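Local coordinates for protein luciferase-like enzymeAMP-CoA-ligase (Zophobas atratus, PDB 4W8O) that probably activates carboxylic acids with ATP and joins them to coenzyme A, as an AMP-forming ligase of the ANL superfamily related to beetle luciferases, at residues Val73-Thr78 with Ile85-Ser90; Thr53-Val58 with Ser90-Ala95; Cys142-Phe147 with Thr151-Phe156; Thr223-Tyr226 with Gly230-Ile233. All coordinates share one frame; numbering follows the deposited sequence.

Contact 1: Val73-Thr78 with Ile85-Ser90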
loop_
_atom_site.group_PDB
_atom_site.type_symbol
_atom_site.label_atom_id
_atom_site.label_comp_id
_atom_site.label_asym_id
_atom_site.label_seq_id
_atom_site.Cartn_x
_atom_site.Cartn_y
_atom_site.Cartn_z
ATOM N N VAL A 73 -3.833 -11.808 11.910
ATOM C CA VAL A 73 -5.151 -11.207 11.977
ATOM C C VAL A 73 -5.499 -10.719 10.575
ATOM O O VAL A 73 -4.731 -9.993 9.941
ATOM C CB VAL A 73 -5.226 -10.035 12.971
ATOM C CG1 VAL A 73 -6.645 -9.486 13.032
ATOM C CG2 VAL A 73 -4.773 -10.481 14.352
ATOM N N CYS A 74 -6.665 -11.136 10.108
ATOM C CA CYS A 74 -7.089 -10.888 8.751
ATOM C C CYS A 74 -8.228 -9.872 8.681
ATOM O O CYS A 74 -8.991 -9.723 9.634
ATOM C CB CYS A 74 -7.525 -12.213 8.158
ATOM S SG CYS A 74 -7.721 -12.174 6.385
ATOM N N PHE A 75 -8.328 -9.169 7.560
ATOM C CA PHE A 75 -9.335 -8.126 7.360
ATOM C C PHE A 75 -9.988 -8.275 5.992
ATOM O O PHE A 75 -9.299 -8.449 4.986
ATOM C CB PHE A 75 -8.691 -6.740 7.507
ATOM C CG PHE A 75 -7.989 -6.573 8.809
ATOM C CD1 PHE A 75 -6.689 -7.012 8.960
ATOM C CD2 PHE A 75 -8.663 -6.069 9.912
ATOM C CE1 PHE A 75 -6.052 -6.920 10.183
ATOM C CE2 PHE A 75 -8.033 -5.973 11.132
ATOM C CZ PHE A 75 -6.735 -6.400 11.274
ATOM N N CYS A 76 -11.317 -8.243 5.963
ATOM C CA CYS A 76 -12.062 -8.199 4.701
ATOM C C CYS A 76 -13.102 -7.078 4.722
ATOM O O CYS A 76 -14.241 -7.265 5.169
ATOM C CB CYS A 76 -12.734 -9.535 4.416
ATOM S SG CYS A 76 -13.376 -9.618 2.731
ATOM N N SER A 77 -12.702 -5.908 4.233
ATOM C CA SER A 77 -13.562 -4.741 4.278
ATOM C C SER A 77 -13.124 -3.692 3.265
ATOM O O SER A 77 -11.932 -3.547 2.988
ATOM C CB SER A 77 -13.543 -4.135 5.685
ATOM O OG SER A 77 -14.274 -2.922 5.755
ATOM N N THR A 78 -14.100 -2.979 2.706
ATOM C CA THR A 78 -13.841 -1.741 2.003
ATOM C C THR A 78 -13.344 -0.699 3.008
ATOM O O THR A 78 -13.323 -0.937 4.221
ATOM C CB THR A 78 -15.108 -1.216 1.299
ATOM O OG1 THR A 78 -16.212 -1.234 2.210
ATOM C CG2 THR A 78 -15.450 -2.061 0.087
ATOM N N ILE A 85 -8.642 0.429 12.120
ATOM C CA ILE A 85 -8.449 0.512 13.584
ATOM C C ILE A 85 -7.943 -0.801 14.195
ATOM O O ILE A 85 -6.965 -0.791 14.946
ATOM C CB ILE A 85 -9.734 0.980 14.321
ATOM C CG1 ILE A 85 -10.187 2.358 13.817
ATOM C CG2 ILE A 85 -9.515 1.016 15.828
ATOM C CD1 ILE A 85 -9.124 3.440 13.866
ATOM N N PRO A 86 -8.602 -1.937 13.876
ATOM C CA PRO A 86 -8.128 -3.212 14.415
ATOM C C PRO A 86 -6.830 -3.729 13.771
ATOM O O PRO A 86 -6.140 -4.563 14.363
ATOM C CB PRO A 86 -9.303 -4.170 14.170
ATOM C CG PRO A 86 -10.121 -3.546 13.095
ATOM C CD PRO A 86 -9.827 -2.081 13.066
ATOM N N LEU A 87 -6.508 -3.241 12.576
ATOM C CA LEU A 87 -5.218 -3.515 11.948
ATOM C C LEU A 87 -4.089 -2.836 12.727
ATOM O O LEU A 87 -3.069 -3.467 13.052
ATOM C CB LEU A 87 -5.234 -3.045 10.488
ATOM C CG LEU A 87 -3.985 -3.378 9.674
ATOM C CD1 LEU A 87 -4.362 -3.753 8.246
ATOM C CD2 LEU A 87 -2.982 -2.239 9.664
ATOM N N ILE A 88 -4.287 -1.552 13.022
ATOM C CA ILE A 88 -3.353 -0.764 13.834
ATOM C C ILE A 88 -3.194 -1.406 15.204
ATOM O O ILE A 88 -2.079 -1.555 15.703
ATOM C CB ILE A 88 -3.865 0.689 14.005
ATOM C CG1 ILE A 88 -3.783 1.448 12.675
ATOM C CG2 ILE A 88 -3.081 1.434 15.077
ATOM C CD1 ILE A 88 -4.731 2.625 12.587
ATOM N N ALA A 89 -4.329 -1.778 15.802
ATOM C CA ALA A 89 -4.360 -2.423 17.112
ATOM C C ALA A 89 -3.566 -3.732 17.110
ATOM O O ALA A 89 -2.739 -3.978 18.003
ATOM C CB ALA A 89 -5.808 -2.679 17.521
ATOM N N SER A 90 -3.811 -4.561 16.098
ATOM C CA SER A 90 -3.105 -5.831 15.944
ATOM C C SER A 90 -1.600 -5.615 15.784
ATOM O O SER A 90 -0.788 -6.360 16.345
ATOM C CB SER A 90 -3.655 -6.595 14.737
ATOM O OG SER A 90 -4.986 -7.015 14.967
#

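Contact 2: Thr53-Val58 with Ser90-Ala95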
loop_
_atom_site.group_PDB
_atom_site.type_symbol
_atom_site.label_atom_id
_atom_site.label_comp_id
_atom_site.label_asym_id
_atom_site.label_seq_id
_atom_site.Cartn_x
_atom_site.Cartn_y
_atom_site.Cartn_z
ATOM N N THR A 53 -6.720 6.326 20.672
ATOM C CA THR A 53 -7.594 5.886 21.757
ATOM C C THR A 53 -8.352 4.613 21.379
ATOM O O THR A 53 -8.379 3.649 22.150
ATOM C CB THR A 53 -8.591 6.995 22.143
ATOM O OG1 THR A 53 -7.863 8.140 22.587
ATOM C CG2 THR A 53 -9.532 6.544 23.252
ATOM N N ARG A 54 -8.956 4.609 20.196
ATOM C CA ARG A 54 -9.780 3.479 19.784
ATOM C C ARG A 54 -8.926 2.242 19.508
ATOM O O ARG A 54 -9.280 1.147 19.935
ATOM C CB ARG A 54 -10.641 3.839 18.574
ATOM C CG ARG A 54 -11.645 4.955 18.855
ATOM C CD ARG A 54 -12.848 4.886 17.921
ATOM N NE ARG A 54 -12.473 5.076 16.517
ATOM C CZ ARG A 54 -13.065 4.495 15.470
ATOM N NH1 ARG A 54 -14.072 3.642 15.630
ATOM N NH2 ARG A 54 -12.631 4.754 14.239
ATOM N N SER A 55 -7.793 2.426 18.833
ATOM C CA SER A 55 -6.897 1.315 18.533
ATOM C C SER A 55 -6.275 0.724 19.806
ATOM O O SER A 55 -6.084 -0.483 19.890
ATOM C CB SER A 55 -5.798 1.745 17.550
ATOM O OG SER A 55 -5.010 2.798 18.077
ATOM N N THR A 56 -5.952 1.573 20.781
ATOM C CA THR A 56 -5.411 1.097 22.062
ATOM C C THR A 56 -6.437 0.190 22.752
ATOM O O THR A 56 -6.094 -0.887 23.242
ATOM C CB THR A 56 -4.999 2.270 22.971
ATOM O OG1 THR A 56 -3.938 3.011 22.346
ATOM C CG2 THR A 56 -4.531 1.776 24.340
ATOM N N ARG A 57 -7.700 0.608 22.737
ATOM C CA ARG A 57 -8.777 -0.172 23.344
ATOM C C ARG A 57 -9.003 -1.494 22.630
ATOM O O ARG A 57 -9.170 -2.526 23.279
ATOM C CB ARG A 57 -10.072 0.637 23.380
ATOM C CG ARG A 57 -10.052 1.748 24.407
ATOM C CD ARG A 57 -11.254 2.649 24.249
ATOM N NE ARG A 57 -11.202 3.791 25.148
ATOM C CZ ARG A 57 -12.111 4.760 25.170
ATOM N NH1 ARG A 57 -13.141 4.740 24.334
ATOM N NH2 ARG A 57 -11.983 5.761 26.030
ATOM N N VAL A 58 -8.989 -1.470 21.297
ATOM C CA VAL A 58 -9.084 -2.703 20.524
ATOM C C VAL A 58 -7.923 -3.642 20.851
ATOM O O VAL A 58 -8.137 -4.841 21.029
ATOM C CB VAL A 58 -9.156 -2.428 19.007
ATOM C CG1 VAL A 58 -9.076 -3.722 18.214
ATOM C CG2 VAL A 58 -10.446 -1.699 18.656
ATOM N N SER A 90 -3.811 -4.561 16.098
ATOM C CA SER A 90 -3.105 -5.831 15.944
ATOM C C SER A 90 -1.600 -5.615 15.784
ATOM O O SER A 90 -0.788 -6.360 16.345
ATOM C CB SER A 90 -3.655 -6.595 14.737
ATOM O OG SER A 90 -4.986 -7.015 14.967
ATOM N N SER A 91 -1.234 -4.587 15.021
ATOM C CA SER A 91 0.165 -4.214 14.857
ATOM C C SER A 91 0.823 -3.784 16.169
ATOM O O SER A 91 2.000 -4.050 16.365
ATOM C CB SER A 91 0.309 -3.117 13.803
ATOM O OG SER A 91 -0.039 -3.629 12.529
ATOM N N TYR A 92 0.074 -3.136 17.062
ATOM C CA TYR A 92 0.599 -2.785 18.398
ATOM C C TYR A 92 1.075 -4.025 19.149
ATOM O O TYR A 92 2.038 -3.966 19.912
ATOM C CB TYR A 92 -0.445 -2.085 19.281
ATOM C CG TYR A 92 -0.911 -0.707 18.855
ATOM C CD1 TYR A 92 -0.159 0.092 17.992
ATOM C CD2 TYR A 92 -2.093 -0.173 19.377
ATOM C CE1 TYR A 92 -0.590 1.359 17.631
ATOM C CE2 TYR A 92 -2.533 1.094 19.024
ATOM C CZ TYR A 92 -1.784 1.857 18.148
ATOM O OH TYR A 92 -2.207 3.115 17.788
ATOM N N LEU A 93 0.391 -5.143 18.932
ATOM C CA LEU A 93 0.736 -6.408 19.583
ATOM C C LEU A 93 1.778 -7.215 18.819
ATOM O O LEU A 93 2.160 -8.307 19.251
ATOM C CB LEU A 93 -0.524 -7.245 19.780
ATOM C CG LEU A 93 -1.634 -6.542 20.556
ATOM C CD1 LEU A 93 -2.835 -7.460 20.683
ATOM C CD2 LEU A 93 -1.147 -6.099 21.934
ATOM N N GLY A 94 2.254 -6.680 17.695
ATOM C CA GLY A 94 3.235 -7.362 16.870
ATOM C C GLY A 94 2.665 -8.508 16.041
ATOM O O GLY A 94 3.425 -9.279 15.454
ATOM N N ALA A 95 1.339 -8.632 15.986
ATOM C CA ALA A 95 0.702 -9.681 15.188
ATOM C C ALA A 95 0.839 -9.364 13.686
ATOM O O ALA A 95 1.037 -8.204 13.290
ATOM C CB ALA A 95 -0.764 -9.844 15.577
#

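Contact 3: Cys142-Phe147 with Thr151-Phe156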
loop_
_atom_site.group_PDB
_atom_site.type_symbol
_atom_site.label_atom_id
_atom_site.label_comp_id
_atom_site.label_asym_id
_atom_site.label_seq_id
_atom_site.Cartn_x
_atom_site.Cartn_y
_atom_site.Cartn_z
ATOM N N CYS A 142 -11.971 -20.172 12.787
ATOM C CA CYS A 142 -11.471 -18.816 12.891
ATOM C C CYS A 142 -12.557 -17.972 13.515
ATOM O O CYS A 142 -13.722 -18.107 13.160
ATOM C CB CYS A 142 -11.134 -18.266 11.503
ATOM S SG CYS A 142 -10.456 -16.586 11.486
ATOM N N GLU A 143 -12.186 -17.104 14.446
ATOM C CA GLU A 143 -13.141 -16.164 15.004
ATOM C C GLU A 143 -13.428 -15.081 13.960
ATOM O O GLU A 143 -12.507 -14.567 13.315
ATOM C CB GLU A 143 -12.581 -15.544 16.286
ATOM C CG GLU A 143 -13.548 -14.644 17.036
ATOM C CD GLU A 143 -12.856 -13.782 18.082
ATOM O OE1 GLU A 143 -11.702 -14.075 18.439
ATOM O OE2 GLU A 143 -13.473 -12.804 18.550
ATOM N N ILE A 144 -14.704 -14.761 13.781
ATOM C CA ILE A 144 -15.114 -13.661 12.921
ATOM C C ILE A 144 -15.586 -12.507 13.796
ATOM O O ILE A 144 -16.301 -12.718 14.768
ATOM C CB ILE A 144 -16.246 -14.085 11.963
ATOM C CG1 ILE A 144 -15.720 -15.117 10.944
ATOM C CG2 ILE A 144 -16.818 -12.865 11.250
ATOM C CD1 ILE A 144 -16.811 -15.810 10.156
ATOM N N ILE A 145 -15.168 -11.289 13.456
ATOM C CA ILE A 145 -15.648 -10.089 14.138
ATOM C C ILE A 145 -16.179 -9.139 13.068
ATOM O O ILE A 145 -15.466 -8.808 12.125
ATOM C CB ILE A 145 -14.541 -9.440 14.995
ATOM C CG1 ILE A 145 -14.077 -10.423 16.079
ATOM C CG2 ILE A 145 -15.040 -8.157 15.643
ATOM C CD1 ILE A 145 -12.971 -9.908 16.974
ATOM N N VAL A 146 -17.438 -8.720 13.215
ATOM C CA VAL A 146 -18.133 -7.967 12.173
ATOM C C VAL A 146 -18.039 -6.467 12.433
ATOM O O VAL A 146 -18.182 -6.020 13.572
ATOM C CB VAL A 146 -19.625 -8.385 12.097
ATOM C CG1 VAL A 146 -20.394 -7.536 11.091
ATOM C CG2 VAL A 146 -19.742 -9.860 11.751
ATOM N N PHE A 147 -17.777 -5.699 11.376
ATOM C CA PHE A 147 -17.934 -4.247 11.417
ATOM C C PHE A 147 -19.414 -3.923 11.304
ATOM O O PHE A 147 -19.917 -3.616 10.233
ATOM C CB PHE A 147 -17.173 -3.554 10.276
ATOM C CG PHE A 147 -15.680 -3.637 10.395
ATOM C CD1 PHE A 147 -15.013 -2.952 11.398
ATOM C CD2 PHE A 147 -14.937 -4.399 9.496
ATOM C CE1 PHE A 147 -13.633 -3.024 11.514
ATOM C CE2 PHE A 147 -13.555 -4.471 9.602
ATOM C CZ PHE A 147 -12.900 -3.783 10.623
ATOM N N THR A 151 -25.324 -11.160 16.109
ATOM C CA THR A 151 -25.602 -12.030 17.251
ATOM C C THR A 151 -24.660 -13.235 17.239
ATOM O O THR A 151 -24.214 -13.707 18.286
ATOM C CB THR A 151 -27.048 -12.553 17.199
ATOM O OG1 THR A 151 -27.955 -11.445 17.208
ATOM C CG2 THR A 151 -27.339 -13.445 18.386
ATOM N N LYS A 152 -24.381 -13.725 16.036
ATOM C CA LYS A 152 -23.653 -14.967 15.825
ATOM C C LYS A 152 -22.162 -14.792 16.112
ATOM O O LYS A 152 -21.517 -15.679 16.680
ATOM C CB LYS A 152 -23.860 -15.406 14.374
ATOM C CG LYS A 152 -23.569 -16.861 14.060
ATOM C CD LYS A 152 -23.667 -17.092 12.556
ATOM C CE LYS A 152 -23.919 -18.549 12.211
ATOM N NZ LYS A 152 -22.777 -19.425 12.594
ATOM N N HIS A 153 -21.631 -13.639 15.707
ATOM C CA HIS A 153 -20.216 -13.317 15.852
ATOM C C HIS A 153 -20.040 -12.099 16.742
ATOM O O HIS A 153 -20.999 -11.386 17.034
ATOM C CB HIS A 153 -19.609 -13.012 14.485
ATOM C CG HIS A 153 -19.930 -14.033 13.437
ATOM N ND1 HIS A 153 -19.337 -15.277 13.404
ATOM C CD2 HIS A 153 -20.776 -13.992 12.382
ATOM C CE1 HIS A 153 -19.809 -15.959 12.376
ATOM N NE2 HIS A 153 -20.683 -15.202 11.741
ATOM N N GLY A 154 -18.800 -11.859 17.158
ATOM C CA GLY A 154 -18.447 -10.636 17.875
ATOM C C GLY A 154 -18.531 -9.429 16.957
ATOM O O GLY A 154 -18.622 -9.573 15.741
ATOM N N THR A 155 -18.505 -8.240 17.544
ATOM C CA THR A 155 -18.629 -6.999 16.779
ATOM C C THR A 155 -17.456 -6.078 17.058
ATOM O O THR A 155 -16.823 -6.168 18.112
ATOM C CB THR A 155 -19.916 -6.243 17.142
ATOM O OG1 THR A 155 -19.861 -5.840 18.516
ATOM C CG2 THR A 155 -21.125 -7.121 16.930
ATOM N N PHE A 156 -17.182 -5.186 16.113
ATOM C CA PHE A 156 -16.123 -4.201 16.270
ATOM C C PHE A 156 -16.418 -3.257 17.438
ATOM O O PHE A 156 -15.523 -2.912 18.209
ATOM C CB PHE A 156 -15.932 -3.401 14.973
ATOM C CG PHE A 156 -15.041 -2.204 15.129
ATOM C CD1 PHE A 156 -13.666 -2.357 15.258
ATOM C CD2 PHE A 156 -15.574 -0.926 15.169
ATOM C CE1 PHE A 156 -12.841 -1.253 15.415
ATOM C CE2 PHE A 156 -14.757 0.179 15.325
ATOM C CZ PHE A 156 -13.386 0.016 15.443
HETATM O O HOH W 1 -17.062 -15.935 15.094
#

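Contact 4: Thr223-Tyr226 with Gly230-Ile233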
loop_
_atom_site.group_PDB
_atom_site.type_symbol
_atom_site.label_atom_id
_atom_site.label_comp_id
_atom_site.label_asym_id
_atom_site.label_seq_id
_atom_site.Cartn_x
_atom_site.Cartn_y
_atom_site.Cartn_z
ATOM N N THR A 223 -8.305 2.586 -3.576
ATOM C CA THR A 223 -7.897 1.198 -3.395
ATOM C C THR A 223 -8.102 0.749 -1.964
ATOM O O THR A 223 -7.860 1.502 -1.028
ATOM C CB THR A 223 -6.398 0.983 -3.721
ATOM O OG1 THR A 223 -5.615 2.038 -3.136
ATOM C CG2 THR A 223 -6.170 0.939 -5.231
ATOM N N THR A 224 -8.517 -0.500 -1.809
ATOM C CA THR A 224 -8.687 -1.118 -0.500
ATOM C C THR A 224 -7.333 -1.538 0.046
ATOM O O THR A 224 -6.325 -1.482 -0.670
ATOM C CB THR A 224 -9.590 -2.356 -0.593
ATOM O OG1 THR A 224 -9.016 -3.292 -1.511
ATOM C CG2 THR A 224 -10.990 -1.965 -1.062
ATOM N N MET A 225 -7.320 -1.973 1.306
ATOM C CA MET A 225 -6.077 -2.333 2.002
ATOM C C MET A 225 -5.515 -3.678 1.548
ATOM O O MET A 225 -4.416 -4.061 1.927
ATOM C CB MET A 225 -6.292 -2.323 3.520
ATOM C CG MET A 225 -6.621 -0.949 4.096
ATOM S SD MET A 225 -5.276 0.237 3.899
ATOM C CE MET A 225 -6.133 1.772 4.255
ATOM N N TYR A 226 -6.279 -4.397 0.734
ATOM C CA TYR A 226 -5.777 -5.554 0.005
ATOM C C TYR A 226 -4.544 -5.197 -0.833
ATOM O O TYR A 226 -3.602 -5.979 -0.933
ATOM C CB TYR A 226 -6.875 -6.063 -0.913
ATOM C CG TYR A 226 -6.477 -7.172 -1.849
ATOM C CD1 TYR A 226 -6.286 -8.466 -1.382
ATOM C CD2 TYR A 226 -6.322 -6.935 -3.216
ATOM C CE1 TYR A 226 -5.934 -9.494 -2.242
ATOM C CE2 TYR A 226 -5.987 -7.961 -4.088
ATOM C CZ TYR A 226 -5.791 -9.238 -3.595
ATOM O OH TYR A 226 -5.456 -10.264 -4.443
ATOM N N GLY A 230 -2.877 0.803 -0.904
ATOM C CA GLY A 230 -3.687 1.145 0.261
ATOM C C GLY A 230 -2.863 1.177 1.549
ATOM O O GLY A 230 -2.870 2.165 2.281
ATOM N N MET A 231 -2.154 0.085 1.815
ATOM C CA MET A 231 -1.346 -0.052 3.027
ATOM C C MET A 231 -0.169 0.910 3.039
ATOM O O MET A 231 0.140 1.491 4.080
ATOM C CB MET A 231 -0.820 -1.494 3.169
ATOM C CG MET A 231 -1.867 -2.492 3.624
ATOM S SD MET A 231 -2.442 -2.161 5.302
ATOM C CE MET A 231 -0.968 -2.491 6.265
ATOM N N ALA A 232 0.494 1.070 1.893
ATOM C CA ALA A 232 1.631 1.979 1.801
ATOM C C ALA A 232 1.204 3.452 1.988
ATOM O O ALA A 232 1.933 4.237 2.616
ATOM C CB ALA A 232 2.387 1.779 0.493
ATOM N N ILE A 233 0.027 3.826 1.473
ATOM C CA ILE A 233 -0.468 5.200 1.658
ATOM C C ILE A 233 -0.773 5.445 3.142
ATOM O O ILE A 233 -0.380 6.464 3.695
ATOM C CB ILE A 233 -1.675 5.526 0.751
ATOM C CG1 ILE A 233 -1.223 5.664 -0.707
ATOM C CG2 ILE A 233 -2.348 6.825 1.173
ATOM C CD1 ILE A 233 -2.356 5.595 -1.710
#

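Contact 1: Val73-Thr78 with Ile85-Ser90
With CG turned anti to its own carbonyl carbon (chi1 -55°), Phe75 sends its ring from strand 72-76 onto the first turn of helix 85-92, where the CB of Leu87 sits over one face, 4.1 Å from the ring centroid. The rim of the ring runs into the helix backbone: Phe75 CZ lies 3.3 Å from Leu87 CA, while Pro86 CB borders the edge in the plane of the ring, 3.8 Å from Phe75 CE2. Phe75 and Leu87 cross at about a right angle, and Leu87 CB stands 3.7 Å above the ring plane, offset toward the rim. Two residues earlier in the strand, both methyls of Val73 straddle Ser90 OG, each carbon 3.5 Å from it. That buried hydroxyl is satisfied within its own helix, donating to Pro86 O at 2.8 Å, an oxygen that also accepts from Ser90 N. Replacing Phe75 by an alanine is likely to open a gap between strand and helix and leave Leu87 CB without the ring face it rests on. Over strand 73-76 and helix 85-90 the short axes approach to 9.3 Å and run nearly antiparallel, as befits the first half of a beta-alpha-beta crossover that strand 96-99 completes in parallel.

Contact 2: Thr53-Val58 with Ser90-Ala95
The ring of Tyr92 meets helix 48-64 with its edge. Thr56 N lies in the ring plane, 3.9 Å from Tyr92 CE2, and Ser55 OG also approaches at the rim, near that plane. Beyond the two segments, Phe25 of helix 20-30 makes an edge-to-face pair with the same ring. The tyrosine is directed toward the other helix by its first torsion, which sets CG anti to the carbonyl carbon (chi1 -67°). Its hydroxyl then donates to Ser55 OG at 2.8 Å, the single hydrogen bond joining the two segments. Ser55 holds its OG between its own backbone N and carbonyl carbon (chi1 60°), a placement from which the oxygen can meet the tyrosine and also bond back to Val51 O, one turn earlier in its helix. Next to it, Thr56 OG1 comes within 4.1 Å of Tyr92 CE2 while making its own hydrogen bond to Lys52 O. The chain leaves the helix in a Schellman motif at Gly94, which takes a positive phi, and Ala95 N reaches back to Ser90 O at 3.1 Å. A phenylalanine in place of Tyr92 would probably keep much of the edge packing but leave Ser55 OG without the donor that reaches it from the other helix. The chemistry is that of a neutral polar link in a buried interface: the phenol donates a hydrogen bond to Ser55 OG, which in turn bonds to backbone carbonyl oxygen within its own helix, and the buried hydroxyls are thus satisfied without a charged group.

Contact 3: Cys142-Phe147 with Thr151-Phe156
Where Val146 N meets Gly154 O, strand 154-155 is laid parallel to strand 143-147 as the outermost strand at one border of an eight-stranded mixed sheet. The tight part is the backbone ladder. That Val146 N bond is 2.9 Å long and nearly straight (170°), and the next, from Phe156 N to Val146 O, has the same length but is more bent (150°). CA-H...O contacts fill in between them, Ile145 CA to Gly154 O and Thr155 CA to Val146 O. At this end Phe147 and Phe156 meet obliquely, planes 49° apart, and both side chains also touch Pro86 of helix 85-92. Thr155 closes the strand as the N-cap of the following helix, its OG1 bonded to Glu158 N.

In contrast to these direct backbone bonds, at the solvent side a water joins the partly exposed His153 to the backbone of Ile144. Ile144 CB rests over one face of the imidazole, 4.0 Å from its centroid, and Lys152 CB sits over the rim of the opposite face, while His153 NE2 is held by Glu132. In the ring plane, water 1 joins His153 ND1 to Ile144 N, 2.9 Å from each.

Contact 4: Thr223-Tyr226 with Gly230-Ile233
Sulfur contacts form one group where Met225 meets Gly230 and Met231. Met225 leaves its backbone with CG anti to the carbonyl carbon (chi1 -65°) and, bent at chi2, lays SD alongside the helix, 3.5 Å from Gly230 O. Met231, bent at both chi2 and chi3, brings its own sulfur to 4.0 Å from Met225 SD.

Packing against backbone carbonyls forms the second group. Met231 CG lies 3.4 Å from Met225 O, and Gly230 CA is 3.8 Å from Thr224 O. At Gly230 a side chain would point into the loop and collide with Thr224 O, so the lack of one lets the loop lie close against the opening turn of helix 228-239.

Polar contacts make the third. Thr223 OG1 stands 3.7 Å from Gly230 N, but its hydrogen bonds go elsewhere, to His221 ND1 and Thr229 OG1; Thr223 O accepts from Asn79 ND2.

No hydrogen bond crosses between the two segments. The chemistry is consistent with cohesion by close fit and van der Waals contact, in part through polarisable sulfur, while the hydrogen bonds of Thr223 go to residues outside the two segments, beside a helix whose Ala232 lines the pocket occupied here by a polyethylene glycol molecule.

Helix 85-92 ties three of the contacts together. Contacts 1 and 2 share Ser90 and have centres about 10 Å apart; Ala89 CB of the helix comes within 3.2 Å of Ser55 O. Contact 3 lies on the same sheet as the strand of contact 1, about 13 Å away between centres, and meets it where Pro86 CG lies 3.7 Å from Phe147 CZ. Contacts 2 and 3 also touch, Phe156 packing against Arg54 and Val58. Contact 4 joins the loop after strand 218-221 to helix 228-239, which carries Ala232 of the glycol pocket; it meets contact 1 through Leu87 CD1 and Met231 SD, 3.9 Å apart, but touches neither contact 2 nor contact 3.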